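Local coordinates for protein similarities with probable monooxygenase (Photorhabdus luminescens, PDB 4HB9) that binds FAD and probably works as a flavin-dependent monooxygenase of the aromatic-ring hydroxylase-like kind, possibly acting in stilbene epoxidation, at residues Ser37-Gly42 with Asn230-Ala235; Ser78-Glu83 with Ser211-Ser216; Phe179-Ser184 with Ile376-Ala381; Leu339-Lys344 with Ser360-Gln365. All coordinates share one frame; numbering follows the deposited sequence.

Contact 1: residues Ser37-Gly42 with Asn230-Ala235; sequences SSILPG and NIHVEA
Two irregular loops meet here at the surface: the connection between strands 26-30 and 44-47, and the loop joining strands 218-228 and 240-251 of the mixed sheet. A single direct hydrogen bond ties the backbones, Leu-40 N to Ile-231 O at 2.7 Å, lying in the carbonyl plane and close to straight (165°). The fork of Leu-40 then wraps the carbonyl oxygen of Val-233, two residues further on: its CG lies 3.4 Å from Val-233 O, while CD1 reaches Val-233 CG2 and CD2 comes to 4.0 Å from Ala-235 CB. Ile-39 works on the outer side. Its CG2 touches Ile-231 CD1 at 3.6 Å, and its CD1 meets the imidazole edge near the ring plane, 3.5 Å from His-232 ND1. Ile-231 CG1 sits over the centre of one face of that same ring, and His-232 NE2 is held by Glu-292. At the far end a water accepts from Ala-235 N (3.0 Å) and donates weakly to Ser-37 O. Asn-230 OD1 takes the amide of His-232, closing an Asx turn, while Pro-41 packs on Arg-111, an FAD-binding residue, placing this packing of a loop on the end of a beta hairpin beside the FAD site.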
loop_
_atom_site.group_PDB
_atom_site.type_symbol
_atom_site.label_atom_id
_atom_site.label_comp_id
_atom_site.label_asym_id
_atom_site.label_seq_id
_atom_site.Cartn_x
_atom_site.Cartn_y
_atom_site.Cartn_z
ATOM N N SER A 37 -6.389 14.851 -8.941
ATOM C CA SER A 37 -7.206 14.466 -7.799
ATOM C C SER A 37 -7.659 15.734 -7.095
ATOM O O SER A 37 -7.056 16.789 -7.270
ATOM C CB SER A 37 -6.425 13.563 -6.849
ATOM O OG SER A 37 -7.312 12.894 -5.973
ATOM N N SER A 38 -8.733 15.631 -6.319
ATOM C CA SER A 38 -9.192 16.749 -5.487
ATOM C C SER A 38 -8.444 16.772 -4.157
ATOM O O SER A 38 -8.061 17.839 -3.658
ATOM C CB SER A 38 -10.701 16.655 -5.229
ATOM O OG SER A 38 -11.424 17.339 -6.233
ATOM N N ILE A 39 -8.247 15.585 -3.594
ATOM C CA ILE A 39 -7.626 15.429 -2.301
ATOM C C ILE A 39 -6.348 14.617 -2.483
ATOM O O ILE A 39 -6.309 13.679 -3.272
ATOM C CB ILE A 39 -8.564 14.679 -1.339
ATOM C CG1 ILE A 39 -9.998 15.228 -1.413
ATOM C CG2 ILE A 39 -8.048 14.751 0.088
ATOM C CD1 ILE A 39 -10.140 16.680 -1.003
ATOM N N LEU A 40 -5.300 14.977 -1.759
ATOM C CA LEU A 40 -4.072 14.193 -1.797
ATOM C C LEU A 40 -4.139 13.132 -0.706
ATOM O O LEU A 40 -4.761 13.352 0.328
ATOM C CB LEU A 40 -2.873 15.096 -1.571
ATOM C CG LEU A 40 -2.731 16.287 -2.506
ATOM C CD1 LEU A 40 -1.521 17.082 -2.080
ATOM C CD2 LEU A 40 -2.655 15.873 -3.969
ATOM N N PRO A 41 -3.500 11.971 -0.923
ATOM C CA PRO A 41 -3.306 11.070 0.203
ATOM C C PRO A 41 -2.456 11.741 1.302
ATOM O O PRO A 41 -1.522 12.486 1.001
ATOM C CB PRO A 41 -2.539 9.892 -0.417
ATOM C CG PRO A 41 -1.838 10.484 -1.589
ATOM C CD PRO A 41 -2.820 11.480 -2.140
ATOM N N GLY A 42 -2.757 11.439 2.556
ATOM C CA GLY A 42 -2.103 12.085 3.693
ATOM C C GLY A 42 -0.935 11.331 4.284
ATOM O O GLY A 42 -0.374 11.743 5.316
ATOM N N ASN A 230 -0.898 20.070 3.656
ATOM C CA ASN A 230 -2.274 20.391 3.276
ATOM C C ASN A 230 -2.696 19.456 2.171
ATOM O O ASN A 230 -2.175 19.548 1.075
ATOM C CB ASN A 230 -2.363 21.848 2.811
ATOM C CG ASN A 230 -3.790 22.285 2.477
ATOM O OD1 ASN A 230 -4.709 21.468 2.422
ATOM N ND2 ASN A 230 -3.978 23.594 2.273
ATOM N N ILE A 231 -3.632 18.556 2.446
ATOM C CA ILE A 231 -4.045 17.569 1.430
ATOM C C ILE A 231 -4.985 18.161 0.360
ATOM O O ILE A 231 -5.373 17.454 -0.572
ATOM C CB ILE A 231 -4.679 16.320 2.064
ATOM C CG1 ILE A 231 -5.964 16.662 2.827
ATOM C CG2 ILE A 231 -3.670 15.644 2.989
ATOM C CD1 ILE A 231 -6.710 15.446 3.318
ATOM N N HIS A 232 -5.319 19.449 0.488
ATOM C CA HIS A 232 -6.296 20.092 -0.400
ATOM C C HIS A 232 -5.671 20.993 -1.440
ATOM O O HIS A 232 -6.313 21.937 -1.888
ATOM C CB HIS A 232 -7.289 20.924 0.417
ATOM C CG HIS A 232 -7.999 20.138 1.461
ATOM N ND1 HIS A 232 -8.927 19.173 1.150
ATOM C CD2 HIS A 232 -7.890 20.146 2.808
ATOM C CE1 HIS A 232 -9.364 18.613 2.263
ATOM N NE2 HIS A 232 -8.759 19.194 3.283
ATOM N N VAL A 233 -4.429 20.720 -1.826
ATOM C CA VAL A 233 -3.769 21.466 -2.897
ATOM C C VAL A 233 -3.466 20.515 -4.056
ATOM O O VAL A 233 -3.572 19.285 -3.907
ATOM C CB VAL A 233 -2.475 22.151 -2.422
ATOM C CG1 VAL A 233 -2.759 23.057 -1.240
ATOM C CG2 VAL A 233 -1.401 21.132 -2.042
ATOM N N GLU A 234 -3.118 21.084 -5.210
ATOM C CA GLU A 234 -2.656 20.314 -6.358
ATOM C C GLU A 234 -1.379 19.570 -5.971
ATOM O O GLU A 234 -0.506 20.153 -5.306
ATOM C CB GLU A 234 -2.356 21.248 -7.545
ATOM C CG GLU A 234 -3.574 21.964 -8.124
ATOM C CD GLU A 234 -3.201 23.076 -9.099
ATOM O OE1 GLU A 234 -2.117 23.005 -9.726
ATOM O OE2 GLU A 234 -4.005 24.027 -9.244
ATOM N N ALA A 235 -1.265 18.326 -6.413
ATOM C CA ALA A 235 -0.094 17.482 -6.177
ATOM C C ALA A 235 1.233 18.183 -6.392
ATOM O O ALA A 235 2.112 18.116 -5.532
ATOM C CB ALA A 235 -0.174 16.229 -7.037
HETATM O O HOH W 1 -3.673 17.044 -7.654
HETATM O O HOH W 2 -5.537 17.911 -4.793
#

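Contact 2: residues Ser78-Glu83 with Ser211-Ser216; sequences SRFYNE and SIVPKS
Asn-82 OD1 is the best-held polar atom, accepting two hydrogen bonds, from Arg-84 N and Arg-86 N. Across the strands, Ser-211 O takes one hydrogen bond, from Tyr-81 N at 2.8 Å, nearly along the C=O axis and almost straight (170°), plus one CA-H...O contact from Phe-80 CA. Ser-211 N donates to Arg-79 O at 2.8 Å. Two residues on, Val-213 N reaches Tyr-81 O at 2.7 Å, so Tyr-81 uses both its N-H and its C=O on the partner, either side of Ile-212, as parallel strands do. Phe-80 and Ser-211 share one face of the sheet, with Ser-211 CB 3.7 Å from Phe-80 CD1 and Val-213 CG2 at the ring's edge. Tyr-81 and Ile-212 share the other, where Ile-212 CD1 lies 4.0 Å from Tyr-81 CB. Past the paired part, Glu-83 has CG in the crowded position between N and the carbonyl carbon (chi1 80°) and bends again at chi2. Its OE1 thus lies 3.6 Å from Pro-214 CA. Its OE2 rests against Lys-215 CE but stays 4.8 Å from Lys-215 NZ, too far for a salt bridge, and Glu-83 N is buried without a partner. Strand 79-81 is flanked by antiparallel strand 87-89, and strand 210-212 by strand 218-228, whose Trp-219 packs on both Phe-80 and Val-213.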
loop_
_atom_site.group_PDB
_atom_site.type_symbol
_atom_site.label_atom_id
_atom_site.label_comp_id
_atom_site.label_asym_id
_atom_site.label_seq_id
_atom_site.Cartn_x
_atom_site.Cartn_y
_atom_site.Cartn_z
ATOM N N SER A 78 14.699 -0.843 15.725
ATOM C CA SER A 78 13.365 -0.713 16.324
ATOM C C SER A 78 13.368 -0.980 17.835
ATOM O O SER A 78 13.837 -2.024 18.281
ATOM C CB SER A 78 12.386 -1.662 15.641
ATOM O OG SER A 78 11.108 -1.594 16.257
ATOM N N ARG A 79 12.840 -0.031 18.604
ATOM C CA ARG A 79 12.879 -0.071 20.060
ATOM C C ARG A 79 11.540 -0.506 20.652
ATOM O O ARG A 79 10.474 -0.291 20.056
ATOM C CB ARG A 79 13.256 1.309 20.593
ATOM C CG ARG A 79 14.712 1.668 20.309
ATOM C CD ARG A 79 15.056 3.100 20.673
ATOM N NE ARG A 79 14.193 4.041 19.964
ATOM C CZ ARG A 79 14.597 5.165 19.372
ATOM N NH1 ARG A 79 15.877 5.533 19.373
ATOM N NH2 ARG A 79 13.701 5.928 18.751
ATOM N N PHE A 80 11.600 -1.122 21.825
ATOM C CA PHE A 80 10.412 -1.631 22.481
ATOM C C PHE A 80 10.367 -1.079 23.888
ATOM O O PHE A 80 11.361 -1.155 24.626
ATOM C CB PHE A 80 10.404 -3.163 22.488
ATOM C CG PHE A 80 10.201 -3.767 21.122
ATOM C CD1 PHE A 80 8.956 -4.233 20.728
ATOM C CD2 PHE A 80 11.254 -3.845 20.222
ATOM C CE1 PHE A 80 8.767 -4.777 19.461
ATOM C CE2 PHE A 80 11.076 -4.372 18.953
ATOM C CZ PHE A 80 9.831 -4.845 18.572
ATOM N N TYR A 81 9.228 -0.494 24.256
ATOM C CA TYR A 81 9.046 0.049 25.597
ATOM C C TYR A 81 7.788 -0.501 26.196
ATOM O O TYR A 81 6.874 -0.887 25.474
ATOM C CB TYR A 81 8.898 1.568 25.555
ATOM C CG TYR A 81 10.062 2.330 25.003
ATOM C CD1 TYR A 81 11.009 2.909 25.848
ATOM C CD2 TYR A 81 10.208 2.502 23.638
ATOM C CE1 TYR A 81 12.078 3.624 25.336
ATOM C CE2 TYR A 81 11.273 3.204 23.113
ATOM C CZ TYR A 81 12.201 3.763 23.967
ATOM O OH TYR A 81 13.245 4.470 23.422
ATOM N N ASN A 82 7.695 -0.475 27.518
ATOM C CA ASN A 82 6.401 -0.633 28.144
ATOM C C ASN A 82 5.665 0.695 28.101
ATOM O O ASN A 82 6.102 1.637 27.441
ATOM C CB ASN A 82 6.501 -1.222 29.558
ATOM C CG ASN A 82 7.009 -0.229 30.595
ATOM O OD1 ASN A 82 7.375 0.926 30.299
ATOM N ND2 ASN A 82 7.051 -0.698 31.847
ATOM N N GLU A 83 4.527 0.773 28.752
ATOM C CA GLU A 83 3.720 1.980 28.653
ATOM C C GLU A 83 4.143 3.068 29.665
ATOM O O GLU A 83 3.513 4.109 29.752
ATOM C CB GLU A 83 2.249 1.630 28.789
ATOM C CG GLU A 83 1.735 1.416 30.204
ATOM C CD GLU A 83 2.158 0.104 30.857
ATOM O OE1 GLU A 83 3.054 -0.629 30.371
ATOM O OE2 GLU A 83 1.588 -0.177 31.920
ATOM N N SER A 211 7.857 0.723 19.578
ATOM C CA SER A 211 6.659 -0.003 19.953
ATOM C C SER A 211 6.396 0.103 21.438
ATOM O O SER A 211 7.306 -0.102 22.230
ATOM C CB SER A 211 6.823 -1.457 19.567
ATOM O OG SER A 211 6.482 -1.617 18.204
ATOM N N ILE A 212 5.156 0.425 21.806
ATOM C CA ILE A 212 4.755 0.501 23.177
ATOM C C ILE A 212 3.974 -0.746 23.472
ATOM O O ILE A 212 2.940 -1.008 22.833
ATOM C CB ILE A 212 3.874 1.718 23.461
ATOM C CG1 ILE A 212 4.536 3.009 22.959
ATOM C CG2 ILE A 212 3.509 1.779 24.930
ATOM C CD1 ILE A 212 5.961 3.255 23.384
ATOM N N VAL A 213 4.471 -1.508 24.442
ATOM C CA VAL A 213 3.871 -2.783 24.815
ATOM C C VAL A 213 3.295 -2.695 26.212
ATOM O O VAL A 213 4.033 -2.836 27.195
ATOM C CB VAL A 213 4.887 -3.940 24.772
ATOM C CG1 VAL A 213 4.162 -5.273 24.948
ATOM C CG2 VAL A 213 5.642 -3.941 23.460
ATOM N N PRO A 214 1.982 -2.463 26.323
ATOM C CA PRO A 214 1.371 -2.337 27.644
ATOM C C PRO A 214 0.977 -3.673 28.263
ATOM O O PRO A 214 1.174 -4.726 27.651
ATOM C CB PRO A 214 0.127 -1.513 27.349
ATOM C CG PRO A 214 -0.272 -1.992 25.992
ATOM C CD PRO A 214 0.993 -2.284 25.253
ATOM N N LYS A 215 0.374 -3.617 29.450
ATOM C CA LYS A 215 -0.165 -4.825 30.089
ATOM C C LYS A 215 -1.504 -5.191 29.502
ATOM O O LYS A 215 -1.925 -6.332 29.577
ATOM C CB LYS A 215 -0.345 -4.636 31.606
ATOM C CG LYS A 215 0.913 -4.236 32.354
ATOM C CD LYS A 215 0.549 -3.481 33.636
ATOM C CE LYS A 215 1.742 -2.746 34.229
ATOM N NZ LYS A 215 2.624 -3.695 34.961
ATOM N N SER A 216 -2.208 -4.203 28.970
ATOM C CA SER A 216 -3.463 -4.453 28.306
ATOM C C SER A 216 -3.237 -5.145 26.955
ATOM O O SER A 216 -2.147 -5.119 26.426
ATOM C CB SER A 216 -4.188 -3.148 28.101
ATOM O OG SER A 216 -3.277 -2.147 27.665
HETATM O O HOH W 3 -1.190 -0.925 30.778
#

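Contact 3: residues Phe179-Ser184 with Ile376-Ala381; sequences FDVGVS and ISLRSA. With EDO (1,2-ethanediol), chain F.
Phe-179 starts the contact from the beginning of strand 179-191. With CG in the crowded position (chi1 63°), its ring swings toward the helix and presents an edge, CZ lying 4.3 Å from Leu-378 CD2, near the ring plane. Two residues on, Val-181 points at the helix and makes the closest contact between side chains: both its methyls straddle one leucine branch, CG1 at 3.7 Å and CG2 at 3.9 Å from Leu-378 CD1, the two side chains sliding past each other in opposite directions. Leu-378 gets there by setting CG anti to its backbone N (chi1 -177°). The chain then turns a corner at Gly-182, whose positive phi (87°) suits a residue without a side chain. Val-183 follows, again directed at the helix: its CG2 lies 3.7 Å from Ala-381 O and its CG1 4.3 Å from Ala-381 CB. No hydrogen bond crosses; apart from that carbonyl oxygen, in van der Waals contact, apolar groups do the meeting. An ethanediol, probably from the crystallisation liquor, hydrogen-bonds through its O1 to Ser-380 O and OG. Helix 355-386 here crosses the bent start of strand 179-191, which pairs with edge strand 295-301, and Leu-299 of that strand touches both Val-183 and Ala-381.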
loop_
_atom_site.group_PDB
_atom_site.type_symbol
_atom_site.label_atom_id
_atom_site.label_comp_id
_atom_site.label_asym_id
_atom_site.label_seq_id
_atom_site.Cartn_x
_atom_site.Cartn_y
_atom_site.Cartn_z
ATOM N N PHE A 179 -11.324 -12.740 5.350
ATOM C CA PHE A 179 -11.929 -12.943 6.667
ATOM C C PHE A 179 -11.482 -11.842 7.631
ATOM O O PHE A 179 -10.460 -11.203 7.415
ATOM C CB PHE A 179 -11.608 -14.328 7.238
ATOM C CG PHE A 179 -10.142 -14.571 7.480
ATOM C CD1 PHE A 179 -9.558 -14.266 8.717
ATOM C CD2 PHE A 179 -9.346 -15.116 6.486
ATOM C CE1 PHE A 179 -8.225 -14.493 8.937
ATOM C CE2 PHE A 179 -8.001 -15.341 6.709
ATOM C CZ PHE A 179 -7.438 -15.021 7.933
ATOM N N ASP A 180 -12.261 -11.635 8.685
ATOM C CA ASP A 180 -11.902 -10.664 9.710
ATOM C C ASP A 180 -10.852 -11.256 10.641
ATOM O O ASP A 180 -11.006 -12.355 11.186
ATOM C CB ASP A 180 -13.119 -10.243 10.528
ATOM C CG ASP A 180 -14.116 -9.432 9.727
ATOM O OD1 ASP A 180 -13.712 -8.610 8.884
ATOM O OD2 ASP A 180 -15.323 -9.613 9.957
ATOM N N VAL A 181 -9.810 -10.482 10.874
ATOM C CA VAL A 181 -8.698 -10.914 11.716
ATOM C C VAL A 181 -9.048 -10.859 13.201
ATOM O O VAL A 181 -8.473 -11.574 13.988
ATOM C CB VAL A 181 -7.467 -10.051 11.421
ATOM C CG1 VAL A 181 -6.338 -10.317 12.404
ATOM C CG2 VAL A 181 -7.010 -10.302 10.002
ATOM N N GLY A 182 -10.010 -10.024 13.565
ATOM C CA GLY A 182 -10.337 -9.792 14.955
ATOM C C GLY A 182 -9.484 -8.698 15.563
ATOM O O GLY A 182 -9.546 -8.474 16.792
ATOM N N VAL A 183 -8.679 -8.036 14.728
ATOM C CA VAL A 183 -7.817 -6.926 15.163
ATOM C C VAL A 183 -8.196 -5.690 14.338
ATOM O O VAL A 183 -8.469 -5.791 13.124
ATOM C CB VAL A 183 -6.326 -7.281 15.014
ATOM C CG1 VAL A 183 -5.423 -6.099 15.312
ATOM C CG2 VAL A 183 -5.976 -8.459 15.931
ATOM N N SER A 184 -8.231 -4.539 15.013
ATOM C CA SER A 184 -8.507 -3.251 14.378
ATOM C C SER A 184 -7.446 -2.242 14.769
ATOM O O SER A 184 -6.668 -2.474 15.696
ATOM C CB SER A 184 -9.865 -2.749 14.799
ATOM O OG SER A 184 -10.860 -3.648 14.374
ATOM N N ILE A 376 3.015 -13.533 7.792
ATOM C CA ILE A 376 3.770 -12.628 8.659
ATOM C C ILE A 376 2.886 -11.488 9.177
ATOM O O ILE A 376 2.898 -11.195 10.384
ATOM C CB ILE A 376 5.016 -12.040 7.951
ATOM C CG1 ILE A 376 6.033 -13.147 7.653
ATOM C CG2 ILE A 376 5.672 -10.978 8.819
ATOM C CD1 ILE A 376 7.133 -12.735 6.699
ATOM N N SER A 377 2.113 -10.875 8.280
ATOM C CA SER A 377 1.161 -9.807 8.657
ATOM C C SER A 377 0.119 -10.241 9.681
ATOM O O SER A 377 -0.177 -9.516 10.641
ATOM C CB SER A 377 0.427 -9.279 7.426
ATOM O OG SER A 377 1.325 -8.650 6.554
ATOM N N LEU A 378 -0.454 -11.418 9.472
ATOM C CA LEU A 378 -1.428 -11.950 10.388
ATOM C C LEU A 378 -0.821 -12.162 11.780
ATOM O O LEU A 378 -1.384 -11.715 12.778
ATOM C CB LEU A 378 -2.003 -13.255 9.847
ATOM C CG LEU A 378 -3.110 -13.908 10.672
ATOM C CD1 LEU A 378 -4.286 -12.978 10.917
ATOM C CD2 LEU A 378 -3.589 -15.154 9.954
ATOM N N ARG A 379 0.339 -12.808 11.857
ATOM C CA ARG A 379 0.967 -13.035 13.164
ATOM C C ARG A 379 1.356 -11.732 13.868
ATOM O O ARG A 379 1.252 -11.641 15.095
ATOM C CB ARG A 379 2.186 -13.948 13.040
ATOM C CG ARG A 379 1.809 -15.337 12.548
ATOM C CD ARG A 379 2.945 -16.337 12.671
ATOM N NE ARG A 379 3.971 -16.162 11.638
ATOM C CZ ARG A 379 3.874 -16.596 10.382
ATOM N NH1 ARG A 379 2.787 -17.230 9.963
ATOM N NH2 ARG A 379 4.870 -16.375 9.531
ATOM N N SER A 380 1.813 -10.750 13.098
ATOM C CA SER A 380 2.155 -9.439 13.650
ATOM C C SER A 380 0.932 -8.772 14.273
ATOM O O SER A 380 0.996 -8.243 15.390
ATOM C CB SER A 380 2.735 -8.522 12.566
ATOM O OG SER A 380 2.901 -7.213 13.072
ATOM N N ALA A 381 -0.185 -8.791 13.555
ATOM C CA ALA A 381 -1.414 -8.227 14.083
ATOM C C ALA A 381 -1.841 -8.960 15.363
ATOM O O ALA A 381 -2.262 -8.348 16.342
ATOM C CB ALA A 381 -2.509 -8.278 13.035
HETATM C C1 EDO F . 3.346 -5.354 16.219
HETATM O O1 EDO F . 2.099 -5.328 15.529
HETATM C C2 EDO F . 3.483 -6.680 16.947
HETATM O O2 EDO F . 4.312 -7.605 16.221
#

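Contact 4: residues Leu339-Lys344 with Ser360-Gln365; sequences LLLTQK and SDYEQQ
Asp-361 supplies the acidic half of the salt bridge between the helices. Its OD2 takes the ammonium of Lys-344 at short range, 2.6 Å from Lys-344 NZ, met from well above the carboxylate plane. Its other oxygen is used inside the helix, where Gln-365 NE2, one turn on, donates to Asp-361 OD1 at 3.2 Å. Both carboxylate oxygens are therefore engaged, which would be expected to favour the charged form and fix the group's rotation. Lys-344, bent at chi2, crosses Asp-361 at about a right angle, and on the way its CG passes 3.9 Å from Tyr-362 CB. Tyr-362 is the wedge of the interface. Leu-341 lies over one face of its ring in a CH-pi contact, CB 4.1 Å from the ring centroid and CD1 3.8 Å from Tyr-362 CD2. Leu-340 comes instead to the rim, its CG in the ring plane 3.7 Å from Tyr-362 CD1. The phenol OH reaches on to Leu-315 O, at the end of strand 313-315 of the parallel sheet. Gln-365 ends the walk, its CB 3.7 Å from Leu-340 CD2. The axes of the two segments approach to 9.3 Å, with their directions 156° apart, the geometry of an antiparallel helical hairpin, formed by two successive helices and packed against the Rossmann-like sheet of the FAD-binding fold.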
loop_
_atom_site.group_PDB
_atom_site.type_symbol
_atom_site.label_atom_id
_atom_site.label_comp_id
_atom_site.label_asym_id
_atom_site.label_seq_id
_atom_site.Cartn_x
_atom_site.Cartn_y
_atom_site.Cartn_z
ATOM N N LEU A 339 7.664 -5.839 -11.222
ATOM C CA LEU A 339 8.959 -6.225 -11.757
ATOM C C LEU A 339 8.919 -7.675 -12.259
ATOM O O LEU A 339 9.380 -8.000 -13.346
ATOM C CB LEU A 339 10.033 -6.087 -10.680
ATOM C CG LEU A 339 11.419 -6.538 -11.124
ATOM C CD1 LEU A 339 11.892 -5.752 -12.315
ATOM C CD2 LEU A 339 12.429 -6.419 -10.001
ATOM N N LEU A 340 8.373 -8.552 -11.438
ATOM C CA LEU A 340 8.272 -9.959 -11.823
ATOM C C LEU A 340 7.436 -10.182 -13.088
ATOM O O LEU A 340 7.869 -10.882 -14.008
ATOM C CB LEU A 340 7.710 -10.761 -10.663
ATOM C CG LEU A 340 7.677 -12.269 -10.917
ATOM C CD1 LEU A 340 9.081 -12.787 -11.232
ATOM C CD2 LEU A 340 7.062 -12.913 -9.687
ATOM N N LEU A 341 6.251 -9.593 -13.145
ATOM C CA LEU A 341 5.390 -9.728 -14.310
ATOM C C LEU A 341 5.997 -9.090 -15.564
ATOM O O LEU A 341 5.875 -9.634 -16.654
ATOM C CB LEU A 341 4.007 -9.174 -14.034
ATOM C CG LEU A 341 2.945 -9.406 -15.121
ATOM C CD1 LEU A 341 2.853 -10.882 -15.543
ATOM C CD2 LEU A 341 1.615 -8.909 -14.635
ATOM N N THR A 342 6.681 -7.956 -15.402
ATOM C CA THR A 342 7.468 -7.380 -16.504
ATOM C C THR A 342 8.441 -8.416 -17.087
ATOM O O THR A 342 8.500 -8.613 -18.307
ATOM C CB THR A 342 8.279 -6.157 -16.026
ATOM O OG1 THR A 342 7.381 -5.121 -15.640
ATOM C CG2 THR A 342 9.184 -5.651 -17.128
ATOM N N GLN A 343 9.226 -9.022 -16.209
ATOM C CA GLN A 343 10.242 -9.968 -16.618
ATOM C C GLN A 343 9.631 -11.172 -17.337
ATOM O O GLN A 343 10.162 -11.628 -18.349
ATOM C CB GLN A 343 11.081 -10.429 -15.432
ATOM C CG GLN A 343 11.961 -9.352 -14.835
ATOM C CD GLN A 343 12.522 -9.715 -13.468
ATOM O OE1 GLN A 343 12.065 -10.649 -12.816
ATOM N NE2 GLN A 343 13.488 -8.948 -13.017
ATOM N N LYS A 344 8.504 -11.674 -16.832
ATOM C CA LYS A 344 7.838 -12.833 -17.461
ATOM C C LYS A 344 7.182 -12.457 -18.801
ATOM O O LYS A 344 7.358 -13.170 -19.785
ATOM C CB LYS A 344 6.845 -13.487 -16.487
ATOM C CG LYS A 344 7.499 -13.985 -15.207
ATOM C CD LYS A 344 8.761 -14.810 -15.452
ATOM C CE LYS A 344 9.373 -15.307 -14.162
ATOM N NZ LYS A 344 10.551 -16.178 -14.429
ATOM N N SER A 360 1.752 -18.173 -15.855
ATOM C CA SER A 360 1.759 -19.210 -14.815
ATOM C C SER A 360 2.954 -19.160 -13.888
ATOM O O SER A 360 2.810 -19.366 -12.669
ATOM C CB SER A 360 1.703 -20.612 -15.474
ATOM O OG SER A 360 1.485 -21.572 -14.478
ATOM N N ASP A 361 4.136 -18.919 -14.463
ATOM C CA ASP A 361 5.402 -18.793 -13.729
ATOM C C ASP A 361 5.315 -17.609 -12.771
ATOM O O ASP A 361 5.709 -17.713 -11.589
ATOM C CB ASP A 361 6.570 -18.588 -14.731
ATOM C CG ASP A 361 7.962 -18.614 -14.092
ATOM O OD1 ASP A 361 8.140 -19.026 -12.933
ATOM O OD2 ASP A 361 8.937 -18.212 -14.775
ATOM N N TYR A 362 4.858 -16.476 -13.305
ATOM C CA TYR A 362 4.639 -15.268 -12.481
ATOM C C TYR A 362 3.718 -15.601 -11.295
ATOM O O TYR A 362 4.040 -15.308 -10.155
ATOM C CB TYR A 362 4.029 -14.136 -13.329
ATOM C CG TYR A 362 3.301 -13.091 -12.481
ATOM C CD1 TYR A 362 3.994 -12.269 -11.598
ATOM C CD2 TYR A 362 1.925 -12.983 -12.522
ATOM C CE1 TYR A 362 3.319 -11.334 -10.802
ATOM C CE2 TYR A 362 1.244 -12.067 -11.743
ATOM C CZ TYR A 362 1.945 -11.244 -10.880
ATOM O OH TYR A 362 1.247 -10.344 -10.104
ATOM N N GLU A 363 2.576 -16.221 -11.594
ATOM C CA GLU A 363 1.563 -16.509 -10.579
ATOM C C GLU A 363 2.063 -17.446 -9.503
ATOM O O GLU A 363 1.765 -17.254 -8.316
ATOM C CB GLU A 363 0.256 -17.010 -11.217
ATOM C CG GLU A 363 -0.456 -15.915 -12.005
ATOM C CD GLU A 363 -1.637 -16.412 -12.785
ATOM O OE1 GLU A 363 -1.617 -17.621 -13.136
ATOM O OE2 GLU A 363 -2.557 -15.599 -13.106
ATOM N N GLN A 364 2.857 -18.438 -9.897
ATOM C CA GLN A 364 3.396 -19.405 -8.945
ATOM C C GLN A 364 4.430 -18.742 -8.013
ATOM O O GLN A 364 4.399 -18.931 -6.793
ATOM C CB GLN A 364 3.997 -20.612 -9.683
ATOM C CG GLN A 364 4.373 -21.768 -8.796
ATOM C CD GLN A 364 3.185 -22.591 -8.292
ATOM O OE1 GLN A 364 2.013 -22.299 -8.573
ATOM N NE2 GLN A 364 3.488 -23.617 -7.513
ATOM N N GLN A 365 5.330 -17.943 -8.573
ATOM C CA GLN A 365 6.295 -17.215 -7.761
ATOM C C GLN A 365 5.595 -16.222 -6.848
ATOM O O GLN A 365 5.964 -16.078 -5.679
ATOM C CB GLN A 365 7.327 -16.472 -8.621
ATOM C CG GLN A 365 8.237 -17.404 -9.395
ATOM C CD GLN A 365 9.465 -16.712 -9.937
ATOM O OE1 GLN A 365 10.051 -15.837 -9.283
ATOM N NE2 GLN A 365 9.878 -17.114 -11.125
#

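How the contacts relate
FAD is the common reference. Contact 1 approaches it most closely, the side-chain position of Gly-42 lying about 8 Å from the bound FAD, and the Tyr-362 side chain of contact 4 about 9 Å from it; the contact centres stand 34 Å apart on opposite sides of the chain's centre. Contacts 2 and 3 lie away from the annotated sites but reach the same mixed sheet, their centres 19 Å apart and their nearest atoms about 8 Å. Contacts 3 and 4 share helix 355-386, with 27 Å between centres, so one long helix touches both the mixed sheet and its hairpin partner. In sequence, contact 2 is nested within contact 1, contact 4 within contact 3, while contact 3 crosses contacts 1 and 2.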